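Local coordinates for protein CLPV1 (Pseudomonas aeruginosa, PDB 4UQW) that is the N-terminal domain of an AAA+ ATPase of the type VI secretion system, which probably recognises the contracted TssB-TssC sheath for disassembly, at residues A[114-117]-A[118-121]; A[13-17]-A[18-22]; A[102-105]-A[106-110]; A[50-53]-A[54-58]. All blocks are in the same frame, centred on the assembly; numbering follows the deposited sequence.

Contact 1: A[114-117]-A[118-121]; sequences VRTG and YLVI
One face of the Tyr118 phenol ring is roofed by the aliphatic part of Arg115: CG of Arg115 sits 3.5 Å from the ring centroid and only 5° off the ring normal, a CH-pi contact over the ring centre. CD of Arg115 continues along the same face toward the hydroxyl, 3.6 Å from CZ of Tyr118. The phenol also stacks with the ring of Phe109 and meets that of Phe152. The guanidinium plane is turned 55° from the phenol plane, and a water at its edge accepts from NH1 of Arg115 at 2.9 Å and is hydrogen-bonded to Tyr118 OH, so the two side chains are joined at their polar ends as well as through carbon. Arg115 reaches the ring because chi1 (55°) sets CG between the backbone N and the carbonyl carbon, while a bend at chi3 turns the head group aside, where NE forms a salt bridge with Asp54 and NH2 bonds to Asn162. Arg115 is the N-cap residue of helix 116-124, and its carbonyl oxygen starts the helical ladder: Leu119 N donates to Arg115 O at 3.2 Å in the carbonyl plane, and Tyr118 N adds a weak bond to the same oxygen. Val120 N to Thr116 O and Ile121 N to Gly117 O carry the pattern onward. Apolar packing adds to this first turn, where Val114 and Leu119 cross at about a right angle and Val114 CG1 lies 3.7 Å from Leu119 CD2. Thr116 OG1 hydrogen-bonds to Glu161.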
loop_
_atom_site.group_PDB
_atom_site.type_symbol
_atom_site.label_atom_id
_atom_site.label_comp_id
_atom_site.label_asym_id
_atom_site.label_seq_id
_atom_site.Cartn_x
_atom_site.Cartn_y
_atom_site.Cartn_z
ATOM N N VAL A 114 -5.788 -7.926 -6.699
ATOM C CA VAL A 114 -4.666 -7.573 -5.830
ATOM C C VAL A 114 -5.193 -7.099 -4.479
ATOM O O VAL A 114 -5.895 -6.088 -4.387
ATOM C CB VAL A 114 -3.807 -6.484 -6.513
ATOM C CG1 VAL A 114 -2.640 -5.964 -5.603
ATOM C CG2 VAL A 114 -3.310 -6.984 -7.898
ATOM N N ARG A 115 -4.881 -7.875 -3.443
ATOM C CA ARG A 115 -5.214 -7.531 -2.069
ATOM C C ARG A 115 -4.043 -6.804 -1.436
ATOM O O ARG A 115 -2.901 -6.818 -1.939
ATOM C CB ARG A 115 -5.575 -8.795 -1.263
ATOM C CG ARG A 115 -4.491 -9.907 -1.275
ATOM C CD ARG A 115 -5.068 -11.256 -0.775
ATOM N NE ARG A 115 -5.503 -11.151 0.609
ATOM C CZ ARG A 115 -6.192 -12.124 1.197
ATOM N NH1 ARG A 115 -6.544 -13.217 0.488
ATOM N NH2 ARG A 115 -6.522 -12.005 2.468
ATOM N N THR A 116 -4.282 -6.193 -0.294
ATOM C CA THR A 116 -3.191 -5.369 0.256
ATOM C C THR A 116 -1.989 -6.206 0.697
ATOM O O THR A 116 -0.852 -5.700 0.643
ATOM C CB THR A 116 -3.653 -4.428 1.410
ATOM O OG1 THR A 116 -4.076 -5.178 2.541
ATOM C CG2 THR A 116 -4.792 -3.522 0.924
ATOM N N GLY A 117 -2.160 -7.496 0.993
ATOM C CA GLY A 117 -1.005 -8.275 1.385
ATOM C C GLY A 117 -0.125 -8.525 0.173
ATOM O O GLY A 117 1.099 -8.649 0.321
ATOM N N TYR A 118 -0.717 -8.581 -1.035
ATOM C CA TYR A 118 0.143 -8.705 -2.227
ATOM C C TYR A 118 0.861 -7.391 -2.518
ATOM O O TYR A 118 1.976 -7.415 -3.055
ATOM C CB TYR A 118 -0.677 -9.097 -3.467
ATOM C CG TYR A 118 -1.431 -10.395 -3.332
ATOM C CD1 TYR A 118 -1.123 -11.329 -2.377
ATOM C CD2 TYR A 118 -2.490 -10.648 -4.200
ATOM C CE1 TYR A 118 -1.832 -12.544 -2.283
ATOM C CE2 TYR A 118 -3.215 -11.851 -4.130
ATOM C CZ TYR A 118 -2.895 -12.763 -3.160
ATOM O OH TYR A 118 -3.643 -13.924 -3.021
ATOM N N LEU A 119 0.242 -6.246 -2.203
ATOM C CA LEU A 119 0.961 -4.984 -2.311
ATOM C C LEU A 119 2.179 -4.970 -1.385
ATOM O O LEU A 119 3.260 -4.544 -1.790
ATOM C CB LEU A 119 0.101 -3.766 -1.938
ATOM C CG LEU A 119 -1.156 -3.581 -2.765
ATOM C CD1 LEU A 119 -2.041 -2.507 -2.085
ATOM C CD2 LEU A 119 -0.801 -3.083 -4.183
ATOM N N VAL A 120 2.024 -5.484 -0.166
ATOM C CA VAL A 120 3.175 -5.525 0.735
ATOM C C VAL A 120 4.283 -6.412 0.170
ATOM O O VAL A 120 5.448 -6.007 0.178
ATOM C CB VAL A 120 2.714 -6.042 2.119
ATOM C CG1 VAL A 120 3.915 -6.229 3.059
ATOM C CG2 VAL A 120 1.782 -5.001 2.748
ATOM N N ILE A 121 3.956 -7.611 -0.346
ATOM C CA ILE A 121 4.971 -8.479 -0.890
ATOM C C ILE A 121 5.648 -7.811 -2.079
ATOM O O ILE A 121 6.890 -7.818 -2.175
ATOM C CB ILE A 121 4.355 -9.820 -1.334
ATOM C CG1 ILE A 121 3.977 -10.618 -0.076
ATOM C CG2 ILE A 121 5.337 -10.623 -2.222
ATOM C CD1 ILE A 121 3.031 -11.808 -0.397
HETATM O O HOH W 1 -6.435 -13.844 -2.371
#

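Contact 2: A[13-17]-A[18-22]; sequences GKLNS and LAYKA
Leu15 lies against the first turn of helix 17-33, its CD2 4.0 Å from Ala19 CB and its CB 4.0 Å from Tyr20 CB, so that one leucine spans two consecutive helical residues. Trp43 and Val98 also touch this side chain, which places it between the helix start and helices 40-49 and 92-108. Next to it, Asn16 occupies the N-cap position. Its chi1 of 72° folds the amide back toward the helix, where OD1 accepts from Ala19 N at 2.8 Å. That bond is nearly straight at both ends, with an N-H...O angle of 167° and the donor nearly along the C=O axis. The Ala19 CB lies 3.3 Å from Asn16 OD1. The other end of the amide is engaged too, since Asn16 ND2 donates to Glu161. Regular backbone bonding follows at once, with Tyr20 N reaching Asn16 O at 3.0 Å and Lys21 N reaching Ser17 O at 2.9 Å. On the solvent-facing side, a water may link Ser17 OG and Lys21 NZ, both at a long 3.3 Å, but Ser17 has a second conformer and the bridge is doubtful; Lys21, extended beyond CG, lays its CB and CG over Ser17 O. Tyr20 helps line the benzamidine site, together with Arg8, Phe12 and Leu90. With OD1 engaged by a helix N-H and ND2 by a carboxylate, the Asn16 amide is held at both ends, which fixes its flip state, and the partial negative charge on OD1 would be expected to offset some of the positive end of the helix dipole.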
loop_
_atom_site.group_PDB
_atom_site.type_symbol
_atom_site.label_atom_id
_atom_site.label_comp_id
_atom_site.label_asym_id
_atom_site.label_seq_id
_atom_site.Cartn_x
_atom_site.Cartn_y
_atom_site.Cartn_z
ATOM N N GLY A 13 -7.434 -1.241 -11.938
ATOM C CA GLY A 13 -8.576 -2.130 -12.079
ATOM C C GLY A 13 -8.287 -3.520 -11.507
ATOM O O GLY A 13 -9.253 -4.243 -11.179
ATOM N N LYS A 14 -7.006 -3.885 -11.321
ATOM C CA LYS A 14 -6.736 -5.173 -10.700
ATOM C C LYS A 14 -6.890 -5.177 -9.171
ATOM O O LYS A 14 -6.922 -6.242 -8.555
ATOM C CB LYS A 14 -5.304 -5.627 -11.009
ATOM C CG LYS A 14 -5.062 -5.865 -12.504
ATOM C CD LYS A 14 -6.040 -6.959 -13.021
ATOM C CE LYS A 14 -5.589 -7.355 -14.453
ATOM N NZ LYS A 14 -6.523 -8.376 -15.108
ATOM N N LEU A 15 -6.998 -4.003 -8.546
ATOM C CA LEU A 15 -7.140 -3.924 -7.096
ATOM C C LEU A 15 -8.463 -4.517 -6.626
ATOM O O LEU A 15 -9.497 -4.366 -7.323
ATOM C CB LEU A 15 -7.061 -2.471 -6.621
ATOM C CG LEU A 15 -5.696 -1.799 -6.819
ATOM C CD1 LEU A 15 -5.800 -0.369 -6.432
ATOM C CD2 LEU A 15 -4.575 -2.430 -5.973
ATOM N N ASN A 16 -8.458 -5.180 -5.482
ATOM C CA ASN A 16 -9.741 -5.558 -4.856
ATOM C C ASN A 16 -10.469 -4.343 -4.307
ATOM O O ASN A 16 -9.956 -3.192 -4.414
ATOM C CB ASN A 16 -9.547 -6.652 -3.792
ATOM C CG ASN A 16 -8.872 -6.156 -2.514
ATOM O OD1 ASN A 16 -8.627 -4.951 -2.310
ATOM N ND2 ASN A 16 -8.540 -7.103 -1.625
ATOM N N SER A 17 -11.682 -4.548 -3.761
ATOM C CA SER A 17 -12.485 -3.395 -3.427
ATOM C C SER A 17 -11.901 -2.652 -2.228
ATOM O O SER A 17 -11.925 -1.427 -2.208
ATOM C CB SER A 17 -13.927 -3.829 -3.166
ATOM O OG SER A 17 -13.983 -4.636 -2.016
ATOM N N LEU A 18 -11.350 -3.378 -1.276
ATOM C CA LEU A 18 -10.797 -2.690 -0.098
ATOM C C LEU A 18 -9.632 -1.782 -0.532
ATOM O O LEU A 18 -9.520 -0.570 -0.146
ATOM C CB LEU A 18 -10.377 -3.751 0.962
ATOM C CG LEU A 18 -9.825 -3.154 2.272
ATOM C CD1 LEU A 18 -10.071 -4.107 3.462
ATOM C CD2 LEU A 18 -8.335 -2.834 2.192
ATOM N N ALA A 19 -8.700 -2.313 -1.324
ATOM C CA ALA A 19 -7.521 -1.558 -1.747
ATOM C C ALA A 19 -7.921 -0.391 -2.628
ATOM O O ALA A 19 -7.359 0.706 -2.490
ATOM C CB ALA A 19 -6.500 -2.437 -2.500
ATOM N N TYR A 20 -8.873 -0.568 -3.567
ATOM C CA TYR A 20 -9.225 0.504 -4.478
ATOM C C TYR A 20 -10.005 1.584 -3.728
ATOM O O TYR A 20 -9.774 2.793 -3.924
ATOM C CB TYR A 20 -10.091 0.006 -5.642
ATOM C CG TYR A 20 -9.938 0.712 -6.992
ATOM C CD1 TYR A 20 -9.474 2.026 -7.102
ATOM C CD2 TYR A 20 -10.138 0.013 -8.174
ATOM C CE1 TYR A 20 -9.317 2.650 -8.347
ATOM C CE2 TYR A 20 -10.019 0.622 -9.417
ATOM C CZ TYR A 20 -9.597 1.934 -9.510
ATOM O OH TYR A 20 -9.407 2.577 -10.710
ATOM N N LYS A 21 -10.906 1.184 -2.846
ATOM C CA LYS A 21 -11.643 2.213 -2.072
ATOM C C LYS A 21 -10.672 3.000 -1.216
ATOM O O LYS A 21 -10.863 4.202 -0.984
ATOM C CB LYS A 21 -12.744 1.555 -1.216
ATOM C CG LYS A 21 -13.947 1.104 -2.109
ATOM C CD LYS A 21 -14.994 0.361 -1.257
ATOM C CE LYS A 21 -16.115 -0.223 -2.114
ATOM N NZ LYS A 21 -16.811 -1.321 -1.364
ATOM N N ALA A 22 -9.592 2.346 -0.765
ATOM C CA ALA A 22 -8.631 3.099 0.052
ATOM C C ALA A 22 -7.787 4.057 -0.791
ATOM O O ALA A 22 -7.342 5.084 -0.274
ATOM C CB ALA A 22 -7.727 2.139 0.878
HETATM O O HOH W 2 -14.439 -2.592 0.476
#

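Contact 3: A[102-105]-A[106-110]; sequences WVYG and SLMFG
Ser106 sits against Trp102 through both carbon and oxygen. Its CB lies over one face of the indole, 3.6 Å from the centroid of the six-membered ring and 6° off its normal, a CH-pi contact. Its OG donates to Trp102 O at 2.7 Å; chi1 of 61° turns the hydroxyl back toward the preceding turn. Ser106 N bonds to the same carbonyl oxygen at 2.8 Å, the two donors arriving from opposite faces of the carbonyl plane. Two residues on, Met108 makes a Met-aromatic contact with Tyr104, one turn back: SD stands at the ring edge, 5.3 Å from the centroid, and CE touches Tyr104 CD1 at 3.8 Å, the thioether being bent round at chi3 (-80°). These pairs ride on the last turns of helix 92-108, which widens into a pi-type turn at 106-108. There Tyr104 O accepts from both Met108 N, at 2.8 Å, and Phe109 N, at 3.2 Å, the latter donor approaching nearly end-on. Gly110, with positive phi, then takes the chain out of the helix. Further out, Lys14 and Val114 touch Trp102, while the Phe109 ring meets that of Phe152 and packs on Ile121 of helix 116-124.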
loop_
_atom_site.group_PDB
_atom_site.type_symbol
_atom_site.label_atom_id
_atom_site.label_comp_id
_atom_site.label_asym_id
_atom_site.label_seq_id
_atom_site.Cartn_x
_atom_site.Cartn_y
_atom_site.Cartn_z
ATOM N N TRP A 102 0.317 -6.879 -8.544
ATOM C CA TRP A 102 -0.268 -7.717 -9.611
ATOM C C TRP A 102 0.680 -8.849 -9.998
ATOM O O TRP A 102 0.208 -10.002 -10.186
ATOM C CB TRP A 102 -0.593 -6.859 -10.833
ATOM C CG TRP A 102 -1.019 -7.671 -12.056
ATOM C CD1 TRP A 102 -0.374 -7.692 -13.262
ATOM C CD2 TRP A 102 -2.141 -8.578 -12.184
ATOM N NE1 TRP A 102 -1.025 -8.539 -14.159
ATOM C CE2 TRP A 102 -2.097 -9.090 -13.503
ATOM C CE3 TRP A 102 -3.155 -8.994 -11.313
ATOM C CZ2 TRP A 102 -3.037 -9.991 -14.005
ATOM C CZ3 TRP A 102 -4.102 -9.923 -11.807
ATOM C CH2 TRP A 102 -4.033 -10.375 -13.130
ATOM N N VAL A 103 1.971 -8.568 -10.193
ATOM C CA VAL A 103 2.895 -9.658 -10.512
ATOM C C VAL A 103 2.888 -10.771 -9.499
ATOM O O VAL A 103 2.771 -11.961 -9.864
ATOM C CB VAL A 103 4.326 -9.089 -10.654
ATOM C CG1 VAL A 103 5.394 -10.218 -10.636
ATOM C CG2 VAL A 103 4.414 -8.244 -11.950
ATOM N N TYR A 104 2.974 -10.432 -8.196
ATOM C CA TYR A 104 2.991 -11.506 -7.213
ATOM C C TYR A 104 1.619 -12.121 -7.024
ATOM O O TYR A 104 1.508 -13.339 -6.944
ATOM C CB TYR A 104 3.594 -10.987 -5.872
ATOM C CG TYR A 104 5.088 -10.928 -6.018
ATOM C CD1 TYR A 104 5.858 -12.079 -5.775
ATOM C CD2 TYR A 104 5.724 -9.785 -6.500
ATOM C CE1 TYR A 104 7.231 -12.055 -5.969
ATOM C CE2 TYR A 104 7.101 -9.754 -6.729
ATOM C CZ TYR A 104 7.836 -10.905 -6.472
ATOM O OH TYR A 104 9.201 -10.926 -6.675
ATOM N N GLY A 105 0.565 -11.325 -7.017
ATOM C CA GLY A 105 -0.780 -11.884 -6.874
ATOM C C GLY A 105 -1.117 -12.859 -7.977
ATOM O O GLY A 105 -1.617 -13.970 -7.719
ATOM N N SER A 106 -0.823 -12.470 -9.223
ATOM C CA SER A 106 -1.252 -13.313 -10.349
ATOM C C SER A 106 -0.323 -14.482 -10.531
ATOM O O SER A 106 -0.795 -15.573 -10.818
ATOM C CB SER A 106 -1.322 -12.487 -11.647
ATOM O OG SER A 106 -0.002 -11.936 -11.999
ATOM N N LEU A 107 0.972 -14.324 -10.292
ATOM C CA LEU A 107 1.890 -15.416 -10.627
ATOM C C LEU A 107 2.189 -16.269 -9.422
ATOM O O LEU A 107 2.231 -17.509 -9.535
ATOM C CB LEU A 107 3.206 -14.876 -11.217
ATOM C CG LEU A 107 3.076 -14.048 -12.514
ATOM C CD1 LEU A 107 4.410 -13.643 -13.063
ATOM C CD2 LEU A 107 2.354 -14.863 -13.589
ATOM N N MET A 108 2.474 -15.656 -8.288
ATOM C CA MET A 108 2.785 -16.438 -7.093
ATOM C C MET A 108 1.547 -17.067 -6.490
ATOM O O MET A 108 1.575 -18.233 -6.046
ATOM C CB MET A 108 3.517 -15.588 -6.035
ATOM C CG MET A 108 3.862 -16.344 -4.742
ATOM S SD MET A 108 4.909 -15.339 -3.667
ATOM C CE MET A 108 6.513 -15.578 -4.438
ATOM N N PHE A 109 0.433 -16.318 -6.476
ATOM C CA PHE A 109 -0.776 -16.798 -5.813
ATOM C C PHE A 109 -1.883 -17.223 -6.776
ATOM O O PHE A 109 -2.871 -17.793 -6.351
ATOM C CB PHE A 109 -1.288 -15.720 -4.829
ATOM C CG PHE A 109 -0.297 -15.452 -3.706
ATOM C CD1 PHE A 109 -0.246 -16.320 -2.615
ATOM C CD2 PHE A 109 0.645 -14.416 -3.781
ATOM C CE1 PHE A 109 0.668 -16.106 -1.584
ATOM C CE2 PHE A 109 1.577 -14.215 -2.757
ATOM C CZ PHE A 109 1.579 -15.078 -1.649
ATOM N N GLY A 110 -1.698 -17.036 -8.081
ATOM C CA GLY A 110 -2.753 -17.452 -8.996
ATOM C C GLY A 110 -4.084 -16.734 -8.845
ATOM O O GLY A 110 -5.141 -17.326 -9.188
#

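Contact 4: A[50-53]-A[54-58]; sequences LPDS and DLHQI
Polar bonds from His56 and Gln57 draw the loop 50-53 onto the first turn of helix 54-61. At the edge of the imidazole, in its plane, Ser53 OG lies 2.6 Å from His56 ND1, a short hydrogen bond in which either atom could be the donor. In this N-cap residue a chi1 of 70° tucks the hydroxyl toward the ring. At the other ring nitrogen, His56 NE2 makes a weak, bent bond to Leu50 O. Gln57, folded at chi2 (-61°), sends NE2 to Asp52 OD1 at 2.9 Å and 171°, meeting the syn side of the carboxylate with the amide and carboxylate planes almost perpendicular. Asp52 OD1 also receives a weak bond from Ser53 N. Backbone bonding begins with Gln57 N to Ser53 O at 3.2 Å. Through carbon, Asp52 CA covers one face of the imidazole, 3.7 Å from its centroid, as a CH-pi contact. The Asp54 carboxylate is engaged elsewhere, by Ser159 OG and Gly117 N among others. Partners at both nitrogens, one of them weak, would be expected to restrict rotation of the His56 ring, and the nearby Asp52 carboxylate might raise its proton affinity somewhat.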
loop_
_atom_site.group_PDB
_atom_site.type_symbol
_atom_site.label_atom_id
_atom_site.label_comp_id
_atom_site.label_asym_id
_atom_site.label_seq_id
_atom_site.Cartn_x
_atom_site.Cartn_y
_atom_site.Cartn_z
ATOM N N LEU A 50 -9.375 1.414 8.552
ATOM C CA LEU A 50 -10.460 0.453 8.460
ATOM C C LEU A 50 -10.471 -0.460 9.693
ATOM O O LEU A 50 -9.487 -0.536 10.426
ATOM C CB LEU A 50 -10.282 -0.388 7.182
ATOM C CG LEU A 50 -10.229 0.403 5.870
ATOM C CD1 LEU A 50 -9.816 -0.598 4.775
ATOM C CD2 LEU A 50 -11.636 0.923 5.552
ATOM N N PRO A 51 -11.567 -1.158 9.910
ATOM C CA PRO A 51 -11.604 -2.083 11.040
ATOM C C PRO A 51 -10.567 -3.206 10.954
ATOM O O PRO A 51 -10.029 -3.653 11.992
ATOM C CB PRO A 51 -13.009 -2.684 10.949
ATOM C CG PRO A 51 -13.799 -1.667 10.192
ATOM C CD PRO A 51 -12.851 -1.100 9.169
ATOM N N ASP A 52 -10.276 -3.656 9.729
ATOM C CA ASP A 52 -9.351 -4.768 9.515
ATOM C C ASP A 52 -8.938 -4.800 8.058
ATOM O O ASP A 52 -9.604 -4.205 7.194
ATOM C CB ASP A 52 -10.012 -6.087 9.941
ATOM C CG ASP A 52 -9.011 -7.223 10.188
ATOM O OD1 ASP A 52 -7.803 -6.989 10.395
ATOM O OD2 ASP A 52 -9.478 -8.399 10.219
ATOM N N SER A 53 -7.848 -5.509 7.784
ATOM C CA SER A 53 -7.292 -5.648 6.443
ATOM C C SER A 53 -6.121 -6.620 6.492
ATOM O O SER A 53 -5.689 -7.000 7.590
ATOM C CB SER A 53 -6.783 -4.323 5.878
ATOM O OG SER A 53 -5.599 -3.930 6.613
ATOM N N ASP A 54 -5.572 -6.972 5.334
ATOM C CA ASP A 54 -4.344 -7.774 5.348
ATOM C C ASP A 54 -3.233 -7.004 6.054
ATOM O O ASP A 54 -2.418 -7.602 6.740
ATOM C CB ASP A 54 -3.806 -8.047 3.939
ATOM C CG ASP A 54 -4.659 -8.959 3.131
ATOM O OD1 ASP A 54 -5.585 -9.604 3.691
ATOM O OD2 ASP A 54 -4.321 -9.057 1.938
ATOM N N LEU A 55 -3.167 -5.692 5.827
ATOM C CA LEU A 55 -2.109 -4.907 6.446
ATOM C C LEU A 55 -2.204 -4.967 7.992
ATOM O O LEU A 55 -1.174 -5.098 8.700
ATOM C CB LEU A 55 -2.186 -3.434 5.935
ATOM C CG LEU A 55 -1.070 -2.537 6.418
ATOM C CD1 LEU A 55 0.356 -3.072 6.060
ATOM C CD2 LEU A 55 -1.244 -1.206 5.684
ATOM N N HIS A 56 -3.423 -4.850 8.559
ATOM C CA HIS A 56 -3.570 -4.977 9.997
ATOM C C HIS A 56 -2.999 -6.278 10.494
ATOM O O HIS A 56 -2.325 -6.328 11.551
ATOM C CB HIS A 56 -5.032 -4.939 10.459
ATOM C CG HIS A 56 -5.743 -3.623 10.300
ATOM N ND1 HIS A 56 -6.068 -3.073 9.075
ATOM C CD2 HIS A 56 -6.298 -2.801 11.240
ATOM C CE1 HIS A 56 -6.779 -1.968 9.262
ATOM N NE2 HIS A 56 -6.932 -1.784 10.564
ATOM N N GLN A 57 -3.386 -7.363 9.824
ATOM C CA GLN A 57 -2.991 -8.682 10.285
ATOM C C GLN A 57 -1.515 -8.940 10.098
ATOM O O GLN A 57 -0.899 -9.572 10.955
ATOM C CB GLN A 57 -3.822 -9.758 9.543
ATOM C CG GLN A 57 -5.308 -9.589 9.913
ATOM C CD GLN A 57 -5.523 -9.773 11.419
ATOM O OE1 GLN A 57 -4.954 -10.671 12.035
ATOM N NE2 GLN A 57 -6.289 -8.885 12.025
ATOM N N ILE A 58 -0.952 -8.489 8.975
ATOM C CA ILE A 58 0.486 -8.624 8.738
ATOM C C ILE A 58 1.274 -7.845 9.804
ATOM O O ILE A 58 2.267 -8.355 10.310
ATOM C CB ILE A 58 0.824 -8.145 7.328
ATOM C CG1 ILE A 58 0.307 -9.173 6.307
ATOM C CG2 ILE A 58 2.336 -7.952 7.144
ATOM C CD1 ILE A 58 0.315 -8.639 4.838
#

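Overall arrangement
The centre of contact 1 lies about 7 Å from that of the chain, the nearest of the four, and like contact 2 it touches the other three. Asp54 OD2 of contact 4 meets it twice, 2.7 Å from Arg115 NE and 2.8 Å from Gly117 N, while Lys14 and Asn16 of contact 2 pair with Val114 through probable backbone hydrogen bonds. Contact 3 packs Gly105 and Phe109 against Tyr118, and Trp102 against Lys14 of contact 2. Leu18 rests on Leu50 of contact 4, whereas contacts 3 and 4 stay apart, nearest atoms about 9 Å. Three lie at helix starts, contact 3 at a helix end. Benzamidine, probably from the crystallisation liquor, lies about 3 Å from the Tyr20 side chain.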